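Local structure of malate synthase (Haloferax volcanii, 3OYZ) at residues 247-252 / 269-274. The protein catalyses the magnesium-dependent Claisen condensation of acetyl-CoA with glyoxylate and the hydrolysis of malyl-CoA to malate and CoA in the glyoxylate cycle. Sequence-based numbering, arbitrary orientation.
Sequences DNQAKG and TSPLPP. With K (potassium ion), chain F.
Gln249 reaches from the last turn of helix 238-249 of the TIM barrel to Ser270 and Pro271, which lie in the type I turn that closes helix 261-269. These two helices are joined through barrel strand 255-258, and between the two segments the contact is carried by the Gln249 side chain. CG of Gln249 stands anti to the carbonyl carbon (chi1 -73°) and the chain runs on extended, which carries the amide across to the turn. There NE2 donates a nearly straight hydrogen bond to Ser270 OG at 2.9 Å, 161° at the hydrogen, with the hydroxyl oxygen close to the amide plane. The same nitrogen rests against CB of Pro271 at 3.5 Å, and the glutamine chain crosses the proline ring at about a right angle. Gln249 and Pro271 are buried, with Leu254 against the former and Arg12 of the same chain and Met200 of a neighbouring subunit against the latter; Ser270, the other partner of the amide, is partly exposed. With the amide gone, as in an alanine here, Ser270 OG would probably lose its donor and Pro271 CB its cover.

The more open side also takes in Asp247 and Lys251, both partly exposed. In one of two modelled conformers, Lys251 NZ lies 3.3 Å from Asp247 OD2, approaching from above the carboxylate plane, a salt bridge to be read with caution; the same oxygen also pairs with Arg213. By contrast Gly252 is buried, at positive phi in a Schellman motif, with its N bonded to Gln249 O at 3.1 Å. The turn directs the glycine carbonyl to a potassium ion also bound by Ser217 OG and Ser221 OG of the same chain and by Met197 O of a neighbouring subunit, with Gly252 O 2.9 Å from the metal.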
loop_
_atom_site.group_PDB
_atom_site.type_symbol
_atom_site.label_atom_id
_atom_site.label_comp_id
_atom_site.label_asym_id
_atom_site.label_seq_id
_atom_site.Cartn_x
_atom_site.Cartn_y
_atom_site.Cartn_z
ATOM N N ASP A 247 3.938 9.691 -12.558
ATOM C CA ASP A 247 3.784 8.655 -11.525
ATOM C C ASP A 247 2.363 8.641 -10.900
ATOM O O ASP A 247 1.751 7.587 -10.816
ATOM C CB ASP A 247 4.822 8.901 -10.437
ATOM C CG ASP A 247 5.080 7.654 -9.606
ATOM O OD1 ASP A 247 5.751 6.738 -10.120
ATOM O OD2 ASP A 247 4.606 7.530 -8.457
ATOM N N ASN A 248 1.806 9.802 -10.552
ATOM C CA ASN A 248 0.411 9.948 -10.111
ATOM C C ASN A 248 -0.621 9.411 -11.067
ATOM O O ASN A 248 -1.477 8.646 -10.637
ATOM C CB ASN A 248 -0.000 11.405 -9.823
ATOM C CG ASN A 248 0.806 12.015 -8.727
ATOM O OD1 ASN A 248 1.486 11.313 -7.928
ATOM N ND2 ASN A 248 0.744 13.339 -8.661
ATOM N N GLN A 249 -0.502 9.725 -12.354
ATOM C CA GLN A 249 -1.486 9.362 -13.366
ATOM C C GLN A 249 -1.494 7.829 -13.448
ATOM O O GLN A 249 -2.531 7.226 -13.761
ATOM C CB GLN A 249 -1.120 10.031 -14.718
ATOM C CG GLN A 249 -1.396 11.575 -14.699
ATOM C CD GLN A 249 -0.526 12.374 -15.709
ATOM O OE1 GLN A 249 0.076 11.787 -16.604
ATOM N NE2 GLN A 249 -0.471 13.676 -15.558
ATOM N N ALA A 250 -0.371 7.188 -13.201
ATOM C CA ALA A 250 -0.380 5.706 -13.266
ATOM C C ALA A 250 -1.066 5.056 -12.050
ATOM O O ALA A 250 -1.329 3.850 -12.084
ATOM C CB ALA A 250 1.013 5.129 -13.429
ATOM N N LYS A 251 -1.370 5.860 -11.026
ATOM C CA LYS A 251 -2.136 5.436 -9.839
ATOM C C LYS A 251 -3.592 5.873 -9.991
ATOM O O LYS A 251 -4.416 5.587 -9.137
ATOM C CB LYS A 251 -1.575 6.085 -8.560
ATOM C CG LYS A 251 -0.093 5.765 -8.278
ATOM C CD LYS A 251 0.403 6.414 -6.997
ATOM C CE LYS A 251 1.675 5.782 -6.448
ATOM N NZ LYS A 251 2.614 5.144 -7.407
ATOM N N GLY A 252 -3.928 6.591 -11.065
ATOM C CA GLY A 252 -5.299 7.085 -11.232
ATOM C C GLY A 252 -5.538 8.403 -10.492
ATOM O O GLY A 252 -6.669 8.832 -10.265
ATOM N N THR A 269 -1.240 20.766 -18.776
ATOM C CA THR A 269 -0.834 20.131 -20.035
ATOM C C THR A 269 -0.435 18.685 -19.857
ATOM O O THR A 269 -0.674 17.844 -20.719
ATOM C CB THR A 269 0.501 20.773 -20.584
ATOM O OG1 THR A 269 0.502 22.182 -20.348
ATOM C CG2 THR A 269 0.658 20.514 -22.042
ATOM N N SER A 270 0.203 18.389 -18.735
ATOM C CA SER A 270 0.724 17.049 -18.521
ATOM C C SER A 270 -0.236 15.876 -18.767
ATOM O O SER A 270 0.203 14.929 -19.399
ATOM C CB SER A 270 1.335 16.896 -17.129
ATOM O OG SER A 270 1.381 15.494 -16.854
ATOM N N PRO A 271 -1.506 15.903 -18.308
ATOM C CA PRO A 271 -2.235 14.657 -18.553
ATOM C C PRO A 271 -2.969 14.575 -19.891
ATOM O O PRO A 271 -3.596 13.556 -20.179
ATOM C CB PRO A 271 -3.301 14.678 -17.443
ATOM C CG PRO A 271 -3.574 16.151 -17.225
ATOM C CD PRO A 271 -2.177 16.708 -17.266
ATOM N N LEU A 272 -2.920 15.656 -20.667
ATOM C CA LEU A 272 -3.391 15.706 -22.045
ATOM C C LEU A 272 -2.560 14.772 -22.924
ATOM O O LEU A 272 -1.340 14.731 -22.848
ATOM C CB LEU A 272 -3.407 17.157 -22.539
ATOM C CG LEU A 272 -4.306 18.117 -21.743
ATOM C CD1 LEU A 272 -4.276 19.486 -22.362
ATOM C CD2 LEU A 272 -5.757 17.690 -21.559
ATOM N N PRO A 273 -3.215 13.945 -23.738
ATOM C CA PRO A 273 -2.376 13.084 -24.566
ATOM C C PRO A 273 -1.543 13.860 -25.614
ATOM O O PRO A 273 -1.851 15.003 -25.929
ATOM C CB PRO A 273 -3.381 12.107 -25.188
ATOM C CG PRO A 273 -4.733 12.743 -25.057
ATOM C CD PRO A 273 -4.662 13.797 -23.993
ATOM N N PRO A 274 -0.444 13.292 -26.123
ATOM C CA PRO A 274 0.370 14.090 -27.037
ATOM C C PRO A 274 -0.225 14.369 -28.446
ATOM O O PRO A 274 -1.160 13.690 -28.919
ATOM C CB PRO A 274 1.671 13.272 -27.136
ATOM C CG PRO A 274 1.644 12.354 -25.909
ATOM C CD PRO A 274 0.189 11.984 -25.884
HETATM K K K F . -8.867 7.347 -8.986
#